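Local coordinates for protein toll-like receptor 13 (Mus musculus, PDB 4Z0C) that recognizes and binds bacterial 23S rRNA as an innate immune receptor, signalling through MYD88 and TRAF6 to NF-kappa-B and inflammatory cytokine secretion, at residues A[285-291]-A[309-315]. Numbering follows the deposited sequence.
With NAG (2-acetamido-2-deoxy-beta-D-glucopyranose), chain O.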
loop_
_atom_site.group_PDB
_atom_site.type_symbol
_atom_site.label_atom_id
_atom_site.label_comp_id
_atom_site.label_asym_id
_atom_site.label_seq_id
_atom_site.Cartn_x
_atom_site.Cartn_y
_atom_site.Cartn_z
ATOM N N VAL A 285 -24.822 4.743 32.439
ATOM C CA VAL A 285 -24.295 3.850 31.429
ATOM C C VAL A 285 -25.073 2.530 31.481
ATOM O O VAL A 285 -25.082 1.820 32.489
ATOM C CB VAL A 285 -22.770 3.677 31.583
ATOM C CG1 VAL A 285 -22.201 2.799 30.468
ATOM C CG2 VAL A 285 -22.094 5.050 31.524
ATOM N N PHE A 286 -25.715 2.204 30.368
ATOM C CA PHE A 286 -26.811 1.241 30.346
ATOM C C PHE A 286 -26.690 0.347 29.100
ATOM O O PHE A 286 -27.467 0.466 28.156
ATOM C CB PHE A 286 -28.128 2.029 30.331
ATOM C CG PHE A 286 -29.245 1.388 31.106
ATOM C CD1 PHE A 286 -29.030 0.896 32.385
ATOM C CD2 PHE A 286 -30.528 1.317 30.565
ATOM C CE1 PHE A 286 -30.061 0.313 33.103
ATOM C CE2 PHE A 286 -31.565 0.742 31.274
ATOM C CZ PHE A 286 -31.329 0.239 32.545
ATOM N N GLN A 287 -25.721 -0.569 29.139
ATOM C CA GLN A 287 -25.252 -1.286 27.958
ATOM C C GLN A 287 -25.439 -2.800 27.900
ATOM O O GLN A 287 -25.591 -3.467 28.917
ATOM C CB GLN A 287 -23.759 -1.018 27.758
ATOM C CG GLN A 287 -23.409 0.413 27.490
ATOM C CD GLN A 287 -21.953 0.540 27.093
ATOM O OE1 GLN A 287 -21.148 -0.349 27.381
ATOM N NE2 GLN A 287 -21.619 1.608 26.375
ATOM N N LYS A 288 -25.374 -3.325 26.673
ATOM C CA LYS A 288 -25.354 -4.765 26.414
ATOM C C LYS A 288 -26.690 -5.468 26.666
ATOM O O LYS A 288 -26.785 -6.394 27.469
ATOM C CB LYS A 288 -24.175 -5.476 27.114
ATOM C CG LYS A 288 -22.816 -5.131 26.500
ATOM C CD LYS A 288 -21.673 -5.973 27.079
ATOM C CE LYS A 288 -20.303 -5.334 26.821
ATOM N NZ LYS A 288 -19.176 -6.049 27.502
ATOM N N ASN A 289 -27.711 -5.017 25.949
ATOM C CA ASN A 289 -28.976 -5.734 25.891
ATOM C C ASN A 289 -29.680 -5.679 27.231
ATOM O O ASN A 289 -30.257 -6.651 27.726
ATOM C CB ASN A 289 -28.727 -7.172 25.452
ATOM C CG ASN A 289 -29.982 -7.932 25.203
ATOM O OD1 ASN A 289 -30.979 -7.394 24.708
ATOM N ND2 ASN A 289 -29.961 -9.202 25.590
ATOM N N VAL A 290 -29.638 -4.490 27.798
ATOM C CA VAL A 290 -30.167 -4.262 29.115
ATOM C C VAL A 290 -31.616 -3.736 28.984
ATOM O O VAL A 290 -32.415 -3.857 29.899
ATOM C CB VAL A 290 -29.185 -3.321 29.876
ATOM C CG1 VAL A 290 -29.843 -2.029 30.286
ATOM C CG2 VAL A 290 -28.594 -4.038 31.066
ATOM N N THR A 291 -31.965 -3.219 27.811
ATOM C CA THR A 291 -33.286 -2.637 27.587
ATOM C C THR A 291 -33.709 -2.665 26.111
ATOM O O THR A 291 -32.920 -2.998 25.237
ATOM C CB THR A 291 -33.331 -1.170 28.065
ATOM O OG1 THR A 291 -34.682 -0.688 28.049
ATOM C CG2 THR A 291 -32.498 -0.298 27.145
ATOM N N ASP A 309 -25.876 6.419 28.127
ATOM C CA ASP A 309 -25.134 5.573 27.216
ATOM C C ASP A 309 -25.893 4.272 26.992
ATOM O O ASP A 309 -25.997 3.457 27.899
ATOM C CB ASP A 309 -23.743 5.267 27.766
ATOM C CG ASP A 309 -22.808 4.639 26.717
ATOM O OD1 ASP A 309 -23.274 3.850 25.853
ATOM O OD2 ASP A 309 -21.593 4.942 26.758
ATOM N N LEU A 310 -26.404 4.072 25.776
ATOM C CA LEU A 310 -27.192 2.881 25.468
ATOM C C LEU A 310 -26.499 1.942 24.494
ATOM O O LEU A 310 -27.153 1.152 23.822
ATOM C CB LEU A 310 -28.567 3.269 24.929
ATOM C CG LEU A 310 -29.574 3.786 25.964
ATOM C CD1 LEU A 310 -30.818 4.369 25.290
ATOM C CD2 LEU A 310 -29.942 2.673 26.924
ATOM N N GLY A 311 -25.176 2.027 24.421
ATOM C CA GLY A 311 -24.410 1.201 23.504
ATOM C C GLY A 311 -24.600 -0.294 23.670
ATOM O O GLY A 311 -24.751 -0.784 24.784
ATOM N N GLN A 312 -24.570 -1.011 22.550
ATOM C CA GLN A 312 -24.674 -2.474 22.521
ATOM C C GLN A 312 -26.035 -3.019 22.971
ATOM O O GLN A 312 -26.123 -4.144 23.462
ATOM C CB GLN A 312 -23.549 -3.129 23.328
ATOM C CG GLN A 312 -22.146 -2.915 22.767
ATOM C CD GLN A 312 -21.085 -3.619 23.579
ATOM O OE1 GLN A 312 -20.509 -3.050 24.502
ATOM N NE2 GLN A 312 -20.868 -4.893 23.280
ATOM N N ASN A 313 -27.092 -2.225 22.821
ATOM C CA ASN A 313 -28.447 -2.745 23.020
ATOM C C ASN A 313 -29.022 -3.328 21.739
ATOM O O ASN A 313 -29.660 -2.629 20.939
ATOM C CB ASN A 313 -29.357 -1.695 23.645
ATOM C CG ASN A 313 -29.086 -1.531 25.134
ATOM O OD1 ASN A 313 -29.304 -2.465 25.907
ATOM N ND2 ASN A 313 -28.584 -0.359 25.540
ATOM N N SER A 314 -28.786 -4.627 21.569
ATOM C CA SER A 314 -29.062 -5.328 20.329
ATOM C C SER A 314 -30.536 -5.332 19.895
ATOM O O SER A 314 -30.843 -5.560 18.725
ATOM C CB SER A 314 -28.515 -6.758 20.426
ATOM O OG SER A 314 -28.814 -7.337 21.686
ATOM N N ASP A 315 -31.445 -5.067 20.825
ATOM C CA ASP A 315 -32.872 -5.020 20.488
ATOM C C ASP A 315 -33.342 -3.654 19.990
ATOM O O ASP A 315 -34.535 -3.466 19.711
ATOM C CB ASP A 315 -33.735 -5.467 21.673
ATOM C CG ASP A 315 -33.764 -6.976 21.835
ATOM O OD1 ASP A 315 -33.353 -7.690 20.897
ATOM O OD2 ASP A 315 -34.185 -7.449 22.913
HETATM C C1 NAG O . -32.461 -9.968 24.294
HETATM C C2 NAG O . -31.591 -11.167 23.985
HETATM C C3 NAG O . -32.579 -12.296 23.751
HETATM C C4 NAG O . -33.445 -12.477 25.016
HETATM C C5 NAG O . -33.814 -11.150 25.726
HETATM C C6 NAG O . -34.113 -11.325 27.212
HETATM C C7 NAG O . -29.463 -11.309 22.801
HETATM C C8 NAG O . -28.625 -10.742 21.702
HETATM N N2 NAG O . -30.713 -10.875 22.868
HETATM O O3 NAG O . -31.867 -13.464 23.409
HETATM O O4 NAG O . -34.635 -13.166 24.667
HETATM O O5 NAG O . -32.816 -10.144 25.636
HETATM O O6 NAG O . -34.370 -10.053 27.767
HETATM O O7 NAG O . -28.989 -12.141 23.564
HETATM O O HOH W 1 -31.323 -4.930 23.849
#
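V285–T291 and D309–D315 run parallel, each leaving a short strand and turning into the loop that follows, with V285 level with D309 and N289 level with N313. The backbone pairs them twice: F286 N donates to D309 O at 2.8 Å, and K288 N reaches G311 O, which sits inside the type II turn L310–N313. From the end of that turn the N313 side chain ties F286 O, before the K288 bond, to V290 N beyond it. Its ND2 donates to F286 O (3.0 Å, in the carbonyl plane) and, within 309–315, to L310 O from above that carbonyl plane, while OD1 takes V290 N at 2.8 Å almost end-on and T291 N only weakly. With both ends of the amide engaged, its flip is fixed. On the strand side, D309 OD1 accepts G311 N in an Asx turn and also Q287 NE2, 2.8 Å away and 55° above the carboxylate plane. K288 (chi2 -173°) and Q312, both extended beyond CG, lie side by side, CE 3.3 Å from OE1. L310 CD2 comes to the edge of the F286 ring, one face of which takes V290 CG1 over its centre. Farther on, a water joins N289 OD1 and T291 O to D315 N; N289 ND2 donates to NAG O5 (3.0 Å) and to L261 O of the preceding repeat. N313 forms one rung of the asparagine ladder of a leucine-rich-repeat solenoid, here joining LRR 12 to LRR 11 in the TLR13 ectodomain.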